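Local coordinates for protein thiosulfate sulfurtransferase TUM1 (Saccharomyces cerevisiae, PDB 3UTN) that passes sulfur from NFS1 to UBA4 for 2-thiolation of the wobble uridine of tRNAs, and has thiosulfate and 3-mercaptopyruvate sulfurtransferase activity, at residues G135-P140 against S179-E184. Residues are numbered along the deposited sequence; the frame is centred on the assembly and turned at random.
With DMS (dimethyl sulfoxide), chain F.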
ATOM      1  N   GLY A 135       9.512   0.855  -3.215  1.00 21.89           N
ATOM      2  CA  GLY A 135      10.324  -0.299  -2.865  1.00 22.72           C
ATOM      3  C   GLY A 135      10.330  -1.332  -3.966  1.00 23.11           C
ATOM      4  O   GLY A 135      11.387  -1.811  -4.357  1.00 23.78           O
ATOM      5  N   VAL A 136       9.150  -1.671  -4.482  1.00 23.16           N
ATOM      6  CA  VAL A 136       9.057  -2.682  -5.529  1.00 23.82           C
ATOM      7  C   VAL A 136       9.852  -2.228  -6.734  1.00 24.33           C
ATOM      8  O   VAL A 136      10.538  -3.020  -7.362  1.00 24.94           O
ATOM      9  CB  VAL A 136       7.608  -2.989  -5.931  1.00 23.68           C
ATOM     10  CG1 VAL A 136       7.564  -3.864  -7.176  1.00 24.26           C
ATOM     11  CG2 VAL A 136       6.898  -3.692  -4.795  1.00 23.21           C
ATOM     12  N   MET A 137       9.780  -0.936  -7.019  1.00 24.13           N
ATOM     13  CA  MET A 137      10.514  -0.369  -8.124  1.00 25.61           C
ATOM     14  C   MET A 137      11.980  -0.176  -7.792  1.00 25.55           C
ATOM     15  O   MET A 137      12.697   0.506  -8.513  1.00 26.83           O
ATOM     16  CB  MET A 137       9.876   0.941  -8.557  1.00 26.37           C
ATOM     17  CG  MET A 137       8.596   0.748  -9.342  1.00 28.52           C
ATOM     18  SD  MET A 137       8.783  -0.491 -10.637  1.00 31.50           S
ATOM     19  CE  MET A 137       9.981   0.280 -11.722  1.00 32.07           C
ATOM     20  N   GLY A 138      12.411  -0.785  -6.694  1.00 25.36           N
ATOM     21  CA  GLY A 138      13.819  -0.901  -6.375  1.00 25.15           C
ATOM     22  C   GLY A 138      14.420   0.361  -5.821  1.00 24.64           C
ATOM     23  O   GLY A 138      15.639   0.518  -5.813  1.00 25.88           O
ATOM     24  N   HIS A 139      13.586   1.281  -5.359  1.00 23.53           N
ATOM     25  CA  HIS A 139      14.156   2.455  -4.749  1.00 22.93           C
ATOM     26  C   HIS A 139      14.855   2.032  -3.498  1.00 22.46           C
ATOM     27  O   HIS A 139      14.261   1.361  -2.662  1.00 22.67           O
ATOM     28  CB  HIS A 139      13.143   3.537  -4.476  1.00 22.28           C
ATOM     29  CG  HIS A 139      13.787   4.837  -4.125  1.00 21.70           C
ATOM     30  ND1 HIS A 139      14.196   5.698  -5.053  1.00 21.57           N
ATOM     31  CD2 HIS A 139      14.159   5.368  -2.901  1.00 21.62           C
ATOM     32  CE1 HIS A 139      14.762   6.755  -4.463  1.00 21.80           C
ATOM     33  NE2 HIS A 139      14.742   6.552  -3.145  1.00 21.92           N
ATOM     34  N   PRO A 140      16.146   2.383  -3.375  1.00 23.22           N
ATOM     35  CA  PRO A 140      17.009   1.827  -2.346  1.00 23.15           C
ATOM     36  C   PRO A 140      16.485   2.103  -0.948  1.00 23.03           C
ATOM     37  O   PRO A 140      16.410   1.195  -0.128  1.00 22.95           O
ATOM     38  CB  PRO A 140      18.336   2.553  -2.576  1.00 23.37           C
ATOM     39  CG  PRO A 140      18.333   2.867  -4.028  1.00 23.68           C
ATOM     40  CD  PRO A 140      16.900   3.231  -4.315  1.00 23.40           C
ATOM     41  N   SER A 179      13.618  -4.026 -10.107  1.00 32.65           N
ATOM     42  CA  SER A 179      12.289  -3.989  -9.547  1.00 33.27           C
ATOM     43  C   SER A 179      11.943  -5.365  -9.023  1.00 32.64           C
ATOM     44  O   SER A 179      12.603  -6.354  -9.358  1.00 32.67           O
ATOM     45  CB  SER A 179      11.275  -3.469 -10.565  1.00 33.54           C
ATOM     46  OG  SER A 179      11.228  -4.295 -11.708  1.00 36.02           O
ATOM     47  N   PHE A 180      10.923  -5.424  -8.182  1.00 31.53           N
ATOM     48  CA  PHE A 180      10.644  -6.635  -7.446  1.00 31.00           C
ATOM     49  C   PHE A 180       9.209  -7.105  -7.625  1.00 30.63           C
ATOM     50  O   PHE A 180       8.676  -7.797  -6.762  1.00 29.87           O
ATOM     51  CB  PHE A 180      10.997  -6.435  -5.971  1.00 30.93           C
ATOM     52  CG  PHE A 180      12.417  -5.995  -5.754  1.00 32.10           C
ATOM     53  CD1 PHE A 180      13.461  -6.905  -5.851  1.00 32.59           C
ATOM     54  CD2 PHE A 180      12.716  -4.662  -5.490  1.00 31.55           C
ATOM     55  CE1 PHE A 180      14.775  -6.503  -5.666  1.00 33.29           C
ATOM     56  CE2 PHE A 180      14.026  -4.255  -5.303  1.00 32.27           C
ATOM     57  CZ  PHE A 180      15.058  -5.175  -5.392  1.00 33.24           C
ATOM     58  N   GLN A 181       8.598  -6.737  -8.751  1.00 30.86           N
ATOM     59  CA  GLN A 181       7.226  -7.155  -9.057  1.00 32.43           C
ATOM     60  C   GLN A 181       7.091  -8.662  -8.928  1.00 32.94           C
ATOM     61  O   GLN A 181       6.131  -9.157  -8.344  1.00 32.61           O
ATOM     62  CB  GLN A 181       6.800  -6.730 -10.463  1.00 33.53           C
ATOM     63  CG  GLN A 181       6.712  -5.228 -10.676  1.00 33.96           C
ATOM     64  CD  GLN A 181       8.001  -4.652 -11.210  1.00 34.93           C
ATOM     65  OE1 GLN A 181       9.093  -5.109 -10.863  1.00 35.80           O
ATOM     66  NE2 GLN A 181       7.883  -3.649 -12.067  1.00 34.81           N
ATOM     67  N   ASP A 182       8.071  -9.379  -9.471  1.00 34.11           N
ATOM     68  CA  ASP A 182       8.098 -10.839  -9.418  1.00 35.57           C
ATOM     69  C   ASP A 182       8.033 -11.378  -7.989  1.00 34.05           C
ATOM     70  O   ASP A 182       7.404 -12.401  -7.737  1.00 34.53           O
ATOM     71  CB  ASP A 182       9.338 -11.380 -10.148  1.00 39.02           C
ATOM     72  CG  ASP A 182      10.655 -10.865  -9.560  1.00 42.26           C
ATOM     73  OD1 ASP A 182      10.652  -9.841  -8.834  1.00 44.27           O
ATOM     74  OD2 ASP A 182      11.706 -11.490  -9.832  1.00 44.89           O
ATOM     75  N   LYS A 183       8.686 -10.689  -7.057  1.00 32.52           N
ATOM     76  CA  LYS A 183       8.705 -11.119  -5.666  1.00 31.09           C
ATOM     77  C   LYS A 183       7.547 -10.538  -4.871  1.00 29.28           C
ATOM     78  O   LYS A 183       7.268 -10.975  -3.756  1.00 28.82           O
ATOM     79  CB  LYS A 183      10.025 -10.718  -4.998  1.00 33.69           C
ATOM     80  CG  LYS A 183      11.176 -11.682  -5.250  1.00 35.92           C
ATOM     81  CD  LYS A 183      12.361 -11.382  -4.338  1.00 37.75           C
ATOM     82  CE  LYS A 183      13.183 -10.201  -4.836  1.00 38.55           C
ATOM     83  NZ  LYS A 183      14.202  -9.750  -3.845  1.00 39.15           N
ATOM     84  N   GLU A 184       6.878  -9.544  -5.439  1.00 27.06           N
ATOM     85  CA  GLU A 184       5.993  -8.696  -4.652  1.00 26.00           C
ATOM     86  C   GLU A 184       4.570  -8.688  -5.133  1.00 25.26           C
ATOM     87  O   GLU A 184       3.654  -8.389  -4.372  1.00 24.93           O
ATOM     88  CB  GLU A 184       6.526  -7.273  -4.659  1.00 24.92           C
ATOM     89  CG  GLU A 184       7.778  -7.129  -3.824  1.00 25.84           C
ATOM     90  CD  GLU A 184       7.467  -7.213  -2.349  1.00 26.24           C
ATOM     91  OE1 GLU A 184       8.261  -7.813  -1.611  1.00 27.48           O
ATOM     92  OE2 GLU A 184       6.420  -6.680  -1.937  1.00 26.18           O
TER
HETATM   93  S   DMS F 405      10.786  -8.310 -12.280  1.00 68.67           S
HETATM   94  O   DMS F 405      10.814  -7.903 -10.847  1.00 64.65           O
HETATM   95  C1  DMS F 405       9.540  -7.461 -13.101  1.00 65.24           C
HETATM   96  C2  DMS F 405      12.175  -7.669 -13.085  1.00 66.82           C
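Val136, the last residue of helix 127-136, meets the start of helix 181-184 through one backbone hydrogen bond: Phe180 N, at the N-cap position, donates to Val136 O at 2.6 Å. The bond is bent, 135° at the hydrogen. Ser179 CA adds a CA-H...O contact to Val136 O at 3.0 Å. Gly138, at positive phi, is the C' residue of a Schellman motif that ends helix 127-136, and its CA lies 3.5 Å from Phe180 CE2. The Phe180 ring presents its edge to the carbonyl of Gly135, CD2 standing 3.3 Å from Gly135 O in the ring plane. In this tandem rhodanese the contact brings a helix of the first rhodanese domain against the short helix that leads into strand 185-186, an outermost strand of the second five-stranded parallel sheet. The two methyls of Val136 rest on the first turn of 181-184. CG1, anti to the backbone N (chi1 170°), reaches Gln181 N at 3.4 Å and packs against Gln181 CG at 3.9 Å, while CG2 lies 3.6 Å from Glu184 CB. The carboxylate of Glu184 turns elsewhere, to a salt bridge with Lys292 and a hydrogen bond from Trp132. Met137, bent at chi2 and chi3, brings SD back within 3.6 Å of Gln181 NE2, the two side chains crossing at a slant. An alanine in place of Gln181 would probably leave Met137 SD without its amide neighbour and open a gap beside Val136 CG1. A dimethyl sulfoxide, probably from the crystallisation liquor, lies beside Gln181, and its oxygen accepts a weak hydrogen bond from Asp182 N.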